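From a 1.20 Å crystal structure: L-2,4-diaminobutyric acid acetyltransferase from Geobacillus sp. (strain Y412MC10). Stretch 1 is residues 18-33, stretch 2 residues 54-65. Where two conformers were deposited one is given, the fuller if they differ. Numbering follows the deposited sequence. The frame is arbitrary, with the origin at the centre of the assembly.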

# COMPACT_ATOMS: atom_id res chain seq x y z
N GLU B 18 -12.17 -25.42 -13.78
CA GLU B 18 -10.88 -24.96 -13.37
C GLU B 18 -10.89 -23.55 -12.79
O GLU B 18 -11.66 -22.63 -13.16
N VAL B 19 -10.01 -23.32 -11.83
CA VAL B 19 -9.72 -22.01 -11.28
C VAL B 19 -9.07 -21.18 -12.33
O VAL B 19 -8.24 -21.63 -13.13
N VAL B 20 -9.52 -19.90 -12.45
CA VAL B 20 -8.93 -18.99 -13.40
C VAL B 20 -8.16 -17.89 -12.64
O VAL B 20 -8.54 -17.42 -11.59
N TYR B 21 -7.06 -17.50 -13.29
CA TYR B 21 -6.07 -16.57 -12.70
C TYR B 21 -6.00 -15.32 -13.50
O TYR B 21 -5.90 -15.42 -14.78
N ARG B 22 -5.97 -14.16 -12.90
CA ARG B 22 -5.91 -12.91 -13.66
C ARG B 22 -5.36 -11.80 -12.71
O ARG B 22 -5.37 -11.93 -11.52
N ARG B 23 -4.95 -10.69 -13.31
CA ARG B 23 -4.63 -9.56 -12.46
C ARG B 23 -5.91 -8.88 -11.96
O ARG B 23 -6.99 -8.93 -12.62
N PRO B 24 -5.83 -8.31 -10.79
CA PRO B 24 -7.00 -7.57 -10.28
C PRO B 24 -7.22 -6.28 -10.99
O PRO B 24 -6.32 -5.80 -11.71
N GLU B 25 -8.35 -5.67 -10.74
CA GLU B 25 -8.70 -4.34 -11.17
C GLU B 25 -9.23 -3.57 -9.93
O GLU B 25 -9.60 -4.21 -8.95
N ALA B 26 -9.35 -2.26 -10.09
CA ALA B 26 -9.88 -1.46 -8.96
C ALA B 26 -11.23 -1.97 -8.48
O ALA B 26 -11.50 -2.01 -7.27
N ARG B 27 -12.08 -2.36 -9.45
CA ARG B 27 -13.43 -2.85 -9.09
C ARG B 27 -13.44 -4.12 -8.23
O ARG B 27 -14.51 -4.41 -7.71
N ASP B 28 -12.32 -4.85 -8.22
CA ASP B 28 -12.23 -6.02 -7.37
C ASP B 28 -12.05 -5.69 -5.85
O ASP B 28 -12.00 -6.59 -5.04
N GLY B 29 -11.85 -4.38 -5.56
CA GLY B 29 -11.40 -4.05 -4.22
C GLY B 29 -12.32 -4.55 -3.12
O GLY B 29 -11.81 -5.12 -2.12
N THR B 30 -13.65 -4.36 -3.26
CA THR B 30 -14.53 -4.87 -2.24
C THR B 30 -14.47 -6.34 -2.03
O THR B 30 -14.45 -6.86 -0.92
N ARG B 31 -14.51 -7.11 -3.16
CA ARG B 31 -14.52 -8.56 -3.02
C ARG B 31 -13.21 -9.09 -2.47
O ARG B 31 -13.16 -10.08 -1.73
N VAL B 32 -12.10 -8.41 -2.86
CA VAL B 32 -10.80 -8.78 -2.25
C VAL B 32 -10.78 -8.48 -0.76
O VAL B 32 -10.35 -9.28 0.06
N TRP B 33 -11.31 -7.29 -0.37
CA TRP B 33 -11.41 -6.92 1.02
C TRP B 33 -12.19 -8.01 1.80
O TRP B 33 -11.80 -8.39 2.89
N GLY B 54 -5.56 -2.85 -6.88
CA GLY B 54 -6.14 -3.20 -8.14
C GLY B 54 -5.93 -2.18 -9.22
O GLY B 54 -6.03 -2.52 -10.39
N ASP B 55 -5.73 -0.92 -8.84
CA ASP B 55 -5.52 0.13 -9.80
C ASP B 55 -4.05 0.33 -10.10
O ASP B 55 -3.57 0.02 -11.18
N TYR B 56 -3.28 0.77 -9.13
CA TYR B 56 -1.87 1.19 -9.34
C TYR B 56 -0.89 0.04 -9.32
O TYR B 56 0.18 0.18 -9.93
N PHE B 57 -1.18 -1.04 -8.63
CA PHE B 57 -0.25 -2.12 -8.37
C PHE B 57 -0.59 -3.40 -9.09
O PHE B 57 -0.01 -4.45 -8.86
N ASN B 58 -1.62 -3.37 -9.99
CA ASN B 58 -2.21 -4.67 -10.42
C ASN B 58 -1.28 -5.46 -11.29
O ASN B 58 -1.43 -6.67 -11.39
N ASP B 59 -0.26 -4.83 -11.87
CA ASP B 59 0.73 -5.56 -12.70
C ASP B 59 1.52 -6.57 -11.88
O ASP B 59 2.09 -7.48 -12.48
N THR B 60 1.57 -6.40 -10.57
CA THR B 60 2.29 -7.28 -9.67
C THR B 60 1.35 -7.88 -8.62
O THR B 60 1.86 -8.21 -7.53
N CYS B 61 0.07 -8.04 -8.94
CA CYS B 61 -0.86 -8.72 -8.04
C CYS B 61 -1.58 -9.82 -8.82
O CYS B 61 -1.57 -9.84 -10.07
N MET B 62 -2.27 -10.70 -8.13
CA MET B 62 -2.93 -11.86 -8.73
C MET B 62 -4.27 -12.11 -8.02
O MET B 62 -4.36 -11.93 -6.78
N ILE B 63 -5.26 -12.51 -8.82
CA ILE B 63 -6.54 -13.07 -8.33
C ILE B 63 -6.76 -14.44 -8.86
O ILE B 63 -6.39 -14.74 -10.00
N ALA B 64 -7.38 -15.28 -8.03
CA ALA B 64 -7.92 -16.56 -8.45
C ALA B 64 -9.39 -16.56 -8.27
O ALA B 64 -9.93 -16.12 -7.24
N GLU B 65 -10.11 -17.05 -9.31
CA GLU B 65 -11.57 -17.12 -9.28
C GLU B 65 -12.03 -18.54 -9.60
O GLU B 65 -11.40 -19.21 -10.43

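Two antiparallel strands, 20-22 and 62-65, join the stretches through backbone hydrogen bonds, and a buried apolar patch and an arginine-centred salt-bridge network extend the contact on one face of the sheet. Val 20 pairs with Glu 65 and Arg 22 with Ile 63 as hydrogen-bonded pairs, so these four side chains share a face; Tyr 21 and Ala 64, a non-hydrogen-bonded pair, occupy the other.

On the first face Arg 22 (chi1 p, then t, t) extends its guanidinium between two carboxylates. Its NE donates to Glu 65 OE1 at 2.8 Å and its NH2 to Glu 65 OE2 at 2.9 Å, both nearly straight, a two-pronged salt bridge to a glutamate with chi1 m and chi2 t. The same guanidinium grips Asp 28 (m), with Arg 22 NH1 2.8 Å from Asp 28 OD2 and Arg 22 NH2 2.9 Å from Asp 28 OD1. Asp 28 OD2 also accepts from Glu 25 N at 2.8 Å, tying the turn to this cluster. Arg 31 adds a long salt bridge, its NH2 3.7 Å from Glu 65 OE2. Water 1 donates to Glu 65 OE1 at 2.9 Å and, weakly, to Val 20 O at 2.8 Å, linking the carboxylate to the strand backbone.

Ile 63 (m, t) reaches beneath this network: its CD1 lies over one face of the Arg 22 guanidinium, 4.0 Å from Arg 22 NH2, and meets Pro 24 CB at 3.6 Å and Val 32 CG2 at 4.0 Å. Val 32 is t. Pro 24 points toward the second stretch, its ring in the C-gamma endo pucker, and its CG lies 3.5 Å from Cys 61 CB (Cys 61 is m).

On the opposite face Tyr 21 (m) sets its CE1 3.7 Å from Ala 64 CB, while Tyr 21 CB approaches Met 62 SD at 4.1 Å; Met 62 is t, p, p. Beyond the paired residues, Val 19 (t) adds its CG1, 3.8 Å from Ala 64 CB.

Past the strands, Asn 58 (p) points toward stretch 1 and its ND2 donates to Pro 24 O at 2.8 Å. Water 2 bridges the same ND2 to a carboxylate, accepting from Asn 58 ND2 at 2.9 Å and donating to Glu 25 OE1 at 2.4 Å. Gly 54 permits the close backbone approach here: a CB would sit 2.3 Å from Glu 25 O, a clash. Next to it, Ala 26 CB rests 4.0 Å from Asp 55 CB.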

# COMPACT_ATOMS: atom_id res chain seq x y z
CB GLU B 18 -9.93 -24.88 -14.62
CG GLU B 18 -9.65 -26.20 -15.28
CD GLU B 18 -8.80 -25.99 -16.56
OE1 GLU B 18 -7.55 -25.77 -16.39
OE2 GLU B 18 -9.37 -26.04 -17.62
CB VAL B 19 -8.82 -22.14 -10.05
CG1 VAL B 19 -8.42 -20.76 -9.50
CG2 VAL B 19 -9.48 -22.94 -8.95
CB VAL B 20 -9.87 -18.61 -14.41
CG1 VAL B 20 -10.45 -19.72 -15.24
CG2 VAL B 20 -10.93 -17.92 -13.81
CB TYR B 21 -4.70 -17.26 -12.59
CG TYR B 21 -4.75 -18.49 -11.66
CD1 TYR B 21 -4.57 -18.35 -10.29
CD2 TYR B 21 -4.98 -19.74 -12.17
CE1 TYR B 21 -4.63 -19.43 -9.45
CE2 TYR B 21 -5.11 -20.81 -11.32
CZ TYR B 21 -4.91 -20.69 -9.95
OH TYR B 21 -5.01 -21.71 -9.07
CB ARG B 22 -7.29 -12.45 -14.15
CG ARG B 22 -8.29 -12.16 -13.06
CD ARG B 22 -9.61 -11.75 -13.61
NE ARG B 22 -10.64 -11.60 -12.53
CZ ARG B 22 -10.85 -10.49 -11.80
NH1 ARG B 22 -10.02 -9.45 -11.94
NH2 ARG B 22 -11.76 -10.46 -10.88
CB ARG B 23 -3.67 -8.57 -13.17
CG ARG B 23 -4.43 -7.72 -14.14
CD ARG B 23 -3.41 -6.72 -14.85
NE ARG B 23 -2.06 -7.35 -15.34
CZ ARG B 23 -1.70 -8.18 -16.34
NH1 ARG B 23 -2.51 -8.36 -16.93
NH2 ARG B 23 -0.66 -8.94 -16.84
CB PRO B 24 -6.64 -7.34 -8.82
CG PRO B 24 -5.15 -7.21 -8.82
CD PRO B 24 -4.69 -8.25 -9.88
CB GLU B 25 -9.72 -4.37 -12.30
CG GLU B 25 -9.30 -5.31 -13.43
CD GLU B 25 -8.19 -4.69 -14.22
OE1 GLU B 25 -7.96 -3.42 -14.14
OE2 GLU B 25 -7.50 -5.42 -14.93
CB ALA B 26 -9.92 -0.00 -9.32
CB ARG B 27 -14.27 -2.97 -10.32
CG ARG B 27 -13.80 -4.12 -11.31
CD ARG B 27 -14.65 -4.19 -12.59
NE ARG B 27 -14.31 -5.42 -13.35
CZ ARG B 27 -14.98 -5.67 -14.47
NH1 ARG B 27 -15.86 -4.79 -14.86
NH2 ARG B 27 -14.73 -6.72 -15.23
CB ASP B 28 -11.13 -6.90 -7.83
CG ASP B 28 -11.36 -7.49 -9.18
OD1 ASP B 28 -12.46 -8.01 -9.48
OD2 ASP B 28 -10.39 -7.47 -9.97
CB THR B 30 -15.96 -4.33 -2.49
OG1 THR B 30 -16.01 -2.98 -2.02
CG2 THR B 30 -17.00 -5.16 -1.79
CB ARG B 31 -14.89 -9.25 -4.32
CG ARG B 31 -16.36 -9.09 -4.68
CD ARG B 31 -16.92 -9.99 -5.83
NE ARG B 31 -16.24 -9.89 -7.00
CZ ARG B 31 -16.12 -10.86 -7.86
NH1 ARG B 31 -16.41 -12.20 -7.73
NH2 ARG B 31 -15.49 -10.52 -8.98
CB VAL B 32 -9.64 -8.05 -3.01
CG1 VAL B 32 -8.35 -8.23 -2.22
CG2 VAL B 32 -9.53 -8.61 -4.39
CB TRP B 33 -12.04 -5.54 1.09
CG TRP B 33 -12.28 -5.03 2.50
CD1 TRP B 33 -11.39 -4.42 3.32
CD2 TRP B 33 -13.53 -5.14 3.25
NE1 TRP B 33 -11.99 -4.11 4.51
CE2 TRP B 33 -13.29 -4.53 4.49
CE3 TRP B 33 -14.78 -5.64 2.92
CZ2 TRP B 33 -14.27 -4.40 5.43
CZ3 TRP B 33 -15.79 -5.48 3.84
CH2 TRP B 33 -15.53 -4.91 5.08
CB ASP B 55 -6.16 1.39 -9.26
CG ASP B 55 -6.15 2.55 -10.18
OD1 ASP B 55 -5.36 2.54 -11.16
OD2 ASP B 55 -7.06 3.43 -9.91
CB TYR B 56 -1.52 2.26 -8.32
CG TYR B 56 -2.25 3.53 -8.47
CD1 TYR B 56 -1.81 4.51 -9.33
CD2 TYR B 56 -3.40 3.79 -7.78
CE1 TYR B 56 -2.53 5.65 -9.56
CE2 TYR B 56 -4.16 4.94 -8.00
CZ TYR B 56 -3.70 5.87 -8.90
OH TYR B 56 -4.44 7.02 -9.12
CB PHE B 57 -0.00 -2.36 -6.89
CG PHE B 57 0.60 -1.22 -6.19
CD1 PHE B 57 2.00 -1.04 -6.20
CD2 PHE B 57 -0.13 -0.27 -5.56
CE1 PHE B 57 2.58 0.01 -5.54
CE2 PHE B 57 0.45 0.82 -4.93
CZ PHE B 57 1.82 0.95 -4.91
CB ASN B 58 -3.55 -4.53 -11.05
CG ASN B 58 -3.58 -3.76 -12.31
OD1 ASN B 58 -2.67 -3.04 -12.71
ND2 ASN B 58 -4.65 -3.92 -13.03
CB ASP B 59 1.68 -4.56 -13.37
CG ASP B 59 0.89 -3.52 -14.15
OD1 ASP B 59 0.48 -2.51 -13.53
OD2 ASP B 59 0.60 -3.74 -15.30
CB THR B 60 3.48 -6.56 -9.03
OG1 THR B 60 3.03 -5.41 -8.30
CG2 THR B 60 4.50 -6.14 -10.03
CB CYS B 61 -1.91 -7.73 -7.47
SG CYS B 61 -1.23 -6.46 -6.40
CB MET B 62 -2.03 -13.13 -8.49
CG MET B 62 -2.36 -14.35 -9.14
SD MET B 62 -2.61 -14.17 -11.00
CE MET B 62 -0.94 -13.67 -11.17
CB ILE B 63 -7.72 -12.13 -8.81
CG1 ILE B 63 -7.89 -10.96 -7.78
CG2 ILE B 63 -9.05 -12.86 -9.04
CD1 ILE B 63 -8.96 -10.02 -8.05
CB ALA B 64 -7.31 -17.69 -7.59
CB GLU B 65 -12.20 -16.22 -10.29
CG GLU B 65 -12.16 -14.84 -9.84
CD GLU B 65 -12.51 -13.79 -10.97
OE1 GLU B 65 -12.09 -13.97 -12.05
OE2 GLU B 65 -13.27 -12.88 -10.71
O HOH W 1 -9.55 -15.07 -12.75
O HOH W 2 -5.99 -2.47 -15.22